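Local coordinates for acetyltransferase (Agrobacterium tumefaciens str. C58, PDB 2G3A), which transfers the acetyl group of acetyl-coenzyme A to acceptor substrates, preferring glucosamine 6-phosphate or dopamine, and releases CoA, at the interface of chains A and B. Residues are numbered along the deposited sequence; one frame, centred on the assembly and turned at random. Chains: chain A/B, acetyltransferase.

Contact 1: the interface of chains A and B. Residues chain A 29, 32-33, 36; chain B 79-80.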
# COMPACT_ATOMS: atom_id res chain seq x y z
N GLU A 29 -9.99 12.71 -2.22
CA GLU A 29 -8.75 11.97 -2.04
C GLU A 29 -7.56 12.63 -2.75
O GLU A 29 -6.45 12.61 -2.22
CB GLU A 29 -8.90 10.53 -2.52
CG GLU A 29 -9.62 9.64 -1.53
CD GLU A 29 -9.73 8.21 -2.02
OE1 GLU A 29 -8.67 7.58 -2.29
OE2 GLU A 29 -10.87 7.71 -2.13
N ILE A 32 -6.18 15.66 -0.85
CA ILE A 32 -5.31 15.27 0.28
C ILE A 32 -3.97 14.73 -0.24
O ILE A 32 -2.91 15.09 0.28
CB ILE A 32 -5.99 14.22 1.19
CG1 ILE A 32 -7.23 14.82 1.87
CG2 ILE A 32 -5.02 13.69 2.25
CD1 ILE A 32 -8.11 13.80 2.57
N ARG A 33 -4.02 13.90 -1.29
CA ARG A 33 -2.80 13.33 -1.87
C ARG A 33 -1.87 14.38 -2.49
O ARG A 33 -0.66 14.35 -2.26
CB ARG A 33 -3.12 12.24 -2.90
CG ARG A 33 -1.90 11.39 -3.26
CD ARG A 33 -2.16 10.43 -4.40
NE ARG A 33 -3.31 9.55 -4.14
CZ ARG A 33 -3.24 8.37 -3.53
NH1 ARG A 33 -2.08 7.90 -3.09
NH2 ARG A 33 -4.35 7.67 -3.36
N LEU A 36 0.33 16.43 -0.08
CA LEU A 36 1.23 15.53 0.64
C LEU A 36 2.39 15.14 -0.28
O LEU A 36 3.54 15.10 0.15
CB LEU A 36 0.49 14.29 1.14
CG LEU A 36 1.31 13.18 1.80
CD1 LEU A 36 2.07 13.68 3.04
CD2 LEU A 36 0.40 12.01 2.14
N GLN B 79 -3.86 5.23 4.88
CA GLN B 79 -3.07 5.36 3.66
C GLN B 79 -2.40 6.74 3.50
O GLN B 79 -1.21 6.83 3.14
CB GLN B 79 -3.95 5.08 2.43
CG GLN B 79 -3.19 5.07 1.11
CD GLN B 79 -4.09 5.35 -0.08
OE1 GLN B 79 -5.32 5.17 -0.01
NE2 GLN B 79 -3.49 5.79 -1.19
N LEU B 80 -3.16 7.80 3.75
CA LEU B 80 -2.63 9.15 3.60
C LEU B 80 -3.08 9.98 4.77
O LEU B 80 -4.20 9.83 5.24
CB LEU B 80 -3.15 9.83 2.32
CG LEU B 80 -3.06 9.15 0.94
CD1 LEU B 80 -3.96 9.89 -0.04
CD2 LEU B 80 -1.64 9.13 0.42
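B:Leu80 lies against A:Arg33 and A:Leu36 on helix 26-44 of chain A. It buries 80 Å² there, and A:Arg33 buries 56 Å². CD1 of the leucine meets both the arginine chain and its guanidinium face. It touches the start of the chain, 3.8 Å from A:Arg33 CB. The same methyl also sits over the centre of the guanidinium face, 3.9 Å above its plane. The arginine thus wraps round it. Its chain bends at chi3 (-55°), which brings the guanidinium back over the methyl. The other methyl, CD2, lies between the arginine and A:Leu36. It is 3.7 Å from A:Arg33 NH1. On its other side it is 3.9 Å from A:Leu36 CD2. B:Leu80 and A:Arg33 meet at about a right angle.

B:Gln79 comes to the end of the guanidinium. Its modelled amide nitrogen NE2 is 3.0 Å from A:Arg33 NH2 and 3.2 Å from A:Arg33 NH1. All three nitrogens are donors, so the contact as built is doubtful. The amide may be turned the wrong way round, and OE1 in that place could accept from both. The two planes are 44° apart.

A:Glu29 and A:Ile32 add only marginal contact. B:Leu80 directly precedes B:Leu81, B:Phe82 and B:Val83, which by similarity bind CoA. The patch holds helix 26-44 of one chain on strand 75-82 of the other. It may steady the strand leading into the cofactor site.

Contact 2: the interface of chains A and B. Residues chain A 54, 56, 87, 92, 95-96, 99; chain B 16, 18.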
# COMPACT_ATOMS: atom_id res chain seq x y z
N ILE A 54 3.67 -6.10 -15.69
CA ILE A 54 3.89 -7.19 -16.61
C ILE A 54 2.54 -7.84 -16.78
O ILE A 54 1.94 -8.32 -15.81
CB ILE A 54 4.91 -8.20 -16.10
CG1 ILE A 54 6.28 -7.54 -15.91
CG2 ILE A 54 5.02 -9.40 -17.06
CD1 ILE A 54 7.07 -8.11 -14.79
N ILE A 56 0.30 -10.82 -18.60
CA ILE A 56 0.28 -12.11 -19.26
C ILE A 56 -0.91 -12.05 -20.21
O ILE A 56 -2.05 -11.89 -19.76
CB ILE A 56 0.09 -13.25 -18.24
CG1 ILE A 56 1.24 -13.24 -17.22
CG2 ILE A 56 -0.05 -14.58 -18.98
CD1 ILE A 56 1.12 -14.29 -16.10
N MSE A 87 -2.13 -21.91 -15.21
CA MSE A 87 -0.68 -21.73 -15.26
C MSE A 87 -0.00 -21.87 -13.90
O MSE A 87 1.16 -21.48 -13.75
CB MSE A 87 -0.33 -20.37 -15.85
CG MSE A 87 -0.91 -20.09 -17.22
SE MSE A 87 -0.39 -18.28 -17.70
CE MSE A 87 1.45 -18.64 -18.38
N ILE A 92 5.55 -19.55 -12.74
CA ILE A 92 5.09 -18.31 -13.36
C ILE A 92 5.19 -17.11 -12.43
O ILE A 92 5.60 -16.03 -12.85
CB ILE A 92 3.66 -18.43 -13.96
CG1 ILE A 92 3.60 -19.51 -15.04
CG2 ILE A 92 3.18 -17.05 -14.49
CD1 ILE A 92 4.65 -19.39 -16.13
N LYS A 95 8.69 -16.19 -12.30
CA LYS A 95 9.06 -15.59 -13.58
C LYS A 95 8.69 -14.11 -13.61
O LYS A 95 9.46 -13.29 -14.10
CB LYS A 95 8.42 -16.33 -14.76
CG LYS A 95 8.71 -15.70 -16.13
CD LYS A 95 8.29 -16.62 -17.26
CE LYS A 95 8.71 -16.05 -18.62
NZ LYS A 95 8.36 -17.01 -19.71
N LEU A 96 7.49 -13.80 -13.12
CA LEU A 96 7.04 -12.41 -13.02
C LEU A 96 7.94 -11.62 -12.08
O LEU A 96 8.33 -10.51 -12.41
CB LEU A 96 5.58 -12.35 -12.54
CG LEU A 96 4.52 -12.90 -13.51
CD1 LEU A 96 3.22 -13.13 -12.78
CD2 LEU A 96 4.31 -11.99 -14.72
N MSE A 99 11.27 -11.01 -13.86
CA MSE A 99 11.16 -9.95 -14.88
C MSE A 99 11.10 -8.55 -14.26
O MSE A 99 11.73 -7.61 -14.76
CB MSE A 99 9.94 -10.17 -15.76
CG MSE A 99 10.03 -11.42 -16.62
SE MSE A 99 8.44 -11.60 -17.72
CE MSE A 99 8.49 -9.89 -18.71
N MSE B 16 1.69 -18.01 -24.74
CA MSE B 16 1.37 -16.95 -23.75
C MSE B 16 2.45 -15.87 -23.74
O MSE B 16 3.64 -16.17 -23.65
CB MSE B 16 1.23 -17.57 -22.35
CG MSE B 16 0.14 -16.96 -21.49
SE MSE B 16 -1.71 -17.29 -22.09
CE MSE B 16 -1.64 -19.24 -22.36
N PHE B 18 4.35 -12.47 -22.23
CA PHE B 18 4.66 -11.68 -21.04
C PHE B 18 5.16 -10.31 -21.48
O PHE B 18 6.24 -10.19 -22.08
CB PHE B 18 5.71 -12.38 -20.18
CG PHE B 18 5.23 -13.65 -19.52
CD1 PHE B 18 4.98 -13.67 -18.14
CD2 PHE B 18 5.06 -14.82 -20.25
CE1 PHE B 18 4.56 -14.83 -17.51
CE2 PHE B 18 4.62 -15.99 -19.63
CZ PHE B 18 4.37 -16.00 -18.26
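This is an apolar plug-and-pocket interface with an antiparallel strand pairing, and it fastens the N-terminal strand of chain B to the body of chain A. B:Phe18 is the plug and buries 145 Å². Its chi1 of -69° sets CG beside the backbone N and sends the ring in between strand 50-57 and helix 92-106. A:Ile56 points the same way as the ring, with CG1 3.7 Å from B:Phe18 CE1. It lies off centre over the face opposite A:Lys95, so the two hold the ring between them. A:Leu96 CD2 and A:Ile92 CG2 meet the ring at its edge, in its plane. The extended A:Lys95 covers one face, its CE 4.1 Å above the ring centre. A:Met99, a selenomethionine, comes in at the root, with SE 3.8 Å from B:Phe18 CB. A:Met87, also a selenomethionine, comes from the opposite direction and meets the CZ end of the ring, its CE 3.9 Å from B:Phe18 CZ. B:Met16 adds contact with A:Ile56 and A:Met87, but it is poorly ordered.

A:Ile56 and B:Phe18 form a beta bridge, so strand 17-21 of B extends the sheet of A. The pocket lies at the start of helix 92-106, just after A:Gly89, a CoA-binding residue by similarity in the glycine-rich pyrophosphate loop of GNAT enzymes.

Contact 3: the interface of chains A and B. Residues chain A 51-54, 103, 107; chain B 20-21.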
# COMPACT_ATOMS: atom_id res chain seq x y z
N ASP A 51 5.80 3.49 -13.04
CA ASP A 51 5.07 2.23 -13.04
C ASP A 51 5.92 1.09 -13.59
O ASP A 51 6.83 1.30 -14.40
CB ASP A 51 3.79 2.36 -13.87
CG ASP A 51 2.82 3.36 -13.26
OD1 ASP A 51 2.56 3.27 -12.04
OD2 ASP A 51 2.34 4.24 -14.00
N LEU A 52 5.61 -0.12 -13.14
CA LEU A 52 6.25 -1.33 -13.63
C LEU A 52 5.20 -2.45 -13.63
O LEU A 52 4.87 -3.02 -12.58
CB LEU A 52 7.48 -1.69 -12.77
CG LEU A 52 8.48 -2.70 -13.35
CD1 LEU A 52 9.77 -2.75 -12.54
CD2 LEU A 52 7.86 -4.12 -13.50
N ASN A 53 4.66 -2.74 -14.81
CA ASN A 53 3.66 -3.79 -14.95
C ASN A 53 4.13 -4.87 -15.92
O ASN A 53 4.88 -4.60 -16.87
CB ASN A 53 2.34 -3.22 -15.46
CG ASN A 53 1.79 -2.10 -14.59
OD1 ASN A 53 1.89 -2.14 -13.36
ND2 ASN A 53 1.19 -1.11 -15.22
N ILE A 54 3.67 -6.10 -15.69
CA ILE A 54 3.89 -7.19 -16.61
C ILE A 54 2.54 -7.84 -16.78
O ILE A 54 1.94 -8.32 -15.81
CB ILE A 54 4.91 -8.20 -16.10
CG1 ILE A 54 6.28 -7.54 -15.91
CG2 ILE A 54 5.02 -9.40 -17.06
CD1 ILE A 54 7.07 -8.11 -14.79
N GLU A 103 14.07 -5.52 -14.44
CA GLU A 103 13.74 -4.14 -14.85
C GLU A 103 14.11 -3.14 -13.75
O GLU A 103 14.65 -2.06 -14.04
CB GLU A 103 12.26 -4.03 -15.27
CG GLU A 103 11.74 -2.61 -15.64
CD GLU A 103 12.56 -1.90 -16.72
OE1 GLU A 103 13.29 -2.57 -17.48
OE2 GLU A 103 12.46 -0.65 -16.81
N ARG A 107 16.75 0.00 -13.78
CA ARG A 107 16.38 1.36 -13.38
C ARG A 107 17.31 1.90 -12.28
O ARG A 107 17.16 3.04 -11.84
CB ARG A 107 14.92 1.41 -12.91
CG ARG A 107 13.90 0.98 -13.96
CD ARG A 107 12.49 1.15 -13.47
NE ARG A 107 11.52 0.78 -14.49
CZ ARG A 107 10.20 0.85 -14.36
NH1 ARG A 107 9.65 1.31 -13.24
NH2 ARG A 107 9.42 0.47 -15.36
N LEU B 20 6.19 -6.43 -20.63
CA LEU B 20 6.65 -5.47 -19.63
C LEU B 20 6.23 -4.07 -20.05
O LEU B 20 6.34 -3.72 -21.22
CB LEU B 20 8.17 -5.53 -19.48
CG LEU B 20 8.84 -4.53 -18.53
CD1 LEU B 20 8.45 -4.81 -17.09
CD2 LEU B 20 10.35 -4.58 -18.68
N SER B 21 5.75 -3.27 -19.10
CA SER B 21 5.33 -1.89 -19.40
C SER B 21 5.65 -0.95 -18.23
O SER B 21 5.69 -1.38 -17.07
CB SER B 21 3.83 -1.86 -19.72
OG SER B 21 3.41 -0.58 -20.13
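Strand 17-21 of chain B lies antiparallel to strand 50-57 of chain A, with the end of helix 92-106 of A beneath. B:Ser21 and A:Asn53 pair through their backbones in both directions. A:Asn53 N gives a nearly straight bond (173° at H) to B:Ser21 O, 2.8 Å long. B:Ser21 N returns one to A:Asn53 O at 2.7 Å. The next bridge joins A:Ile54 and B:Leu20. The sheet thus runs from one chain into the other.

B:Leu20 turns towards the helix, with CG anti to its own backbone N (chi1 177°). Its two methyls go to different partners. CD1 packs 3.7 Å from A:Ile54 CG1, and A:Leu52 CD2 lies at the same distance from it. CD2 rests on the side chain of A:Glu103, 3.9 Å from its CG. That glutamate is bent at chi2 and curls round CD2, so that CB, CG, CD and OE1 all lie near this methyl.

A:Arg107 is the second shell. It hardly touches chain B. It bonds to A:Glu103, which packs on B:Leu20, and to the backbone carbonyl of A:Asp51, next to A:Leu52, and so may hold both in place. A:Leu52 CD1 sits over the centre of one guanidinium face. A:Arg107 NE makes a salt bridge of 2.9 Å to A:Glu103 OE2, met on the anti side of the carboxylate. NH1 and NH2 both grip the carbonyl oxygen of A:Asp51. NH2 is tilted 17° from the carbonyl plane, whereas NH1 stands well above it.

Contacts 2 and 3 share A:Ile54, their C-alpha centres about 12 Å apart. In both, strand 17-21 of B pairs with strand 50-57 of A and turns side chains towards helix 92-106. The C-alpha centre of contact 1 is about 32 Å from that of contact 2 and about 24 Å from that of contact 3. It uses the next element, helix 26-44, from chain A against chain B. Each chain lends its N-terminal strand and helix to the other, which looks like a domain swap. The two-fold symmetry repeats all three contacts. This suggests a real dimer, though the structure alone does not show it.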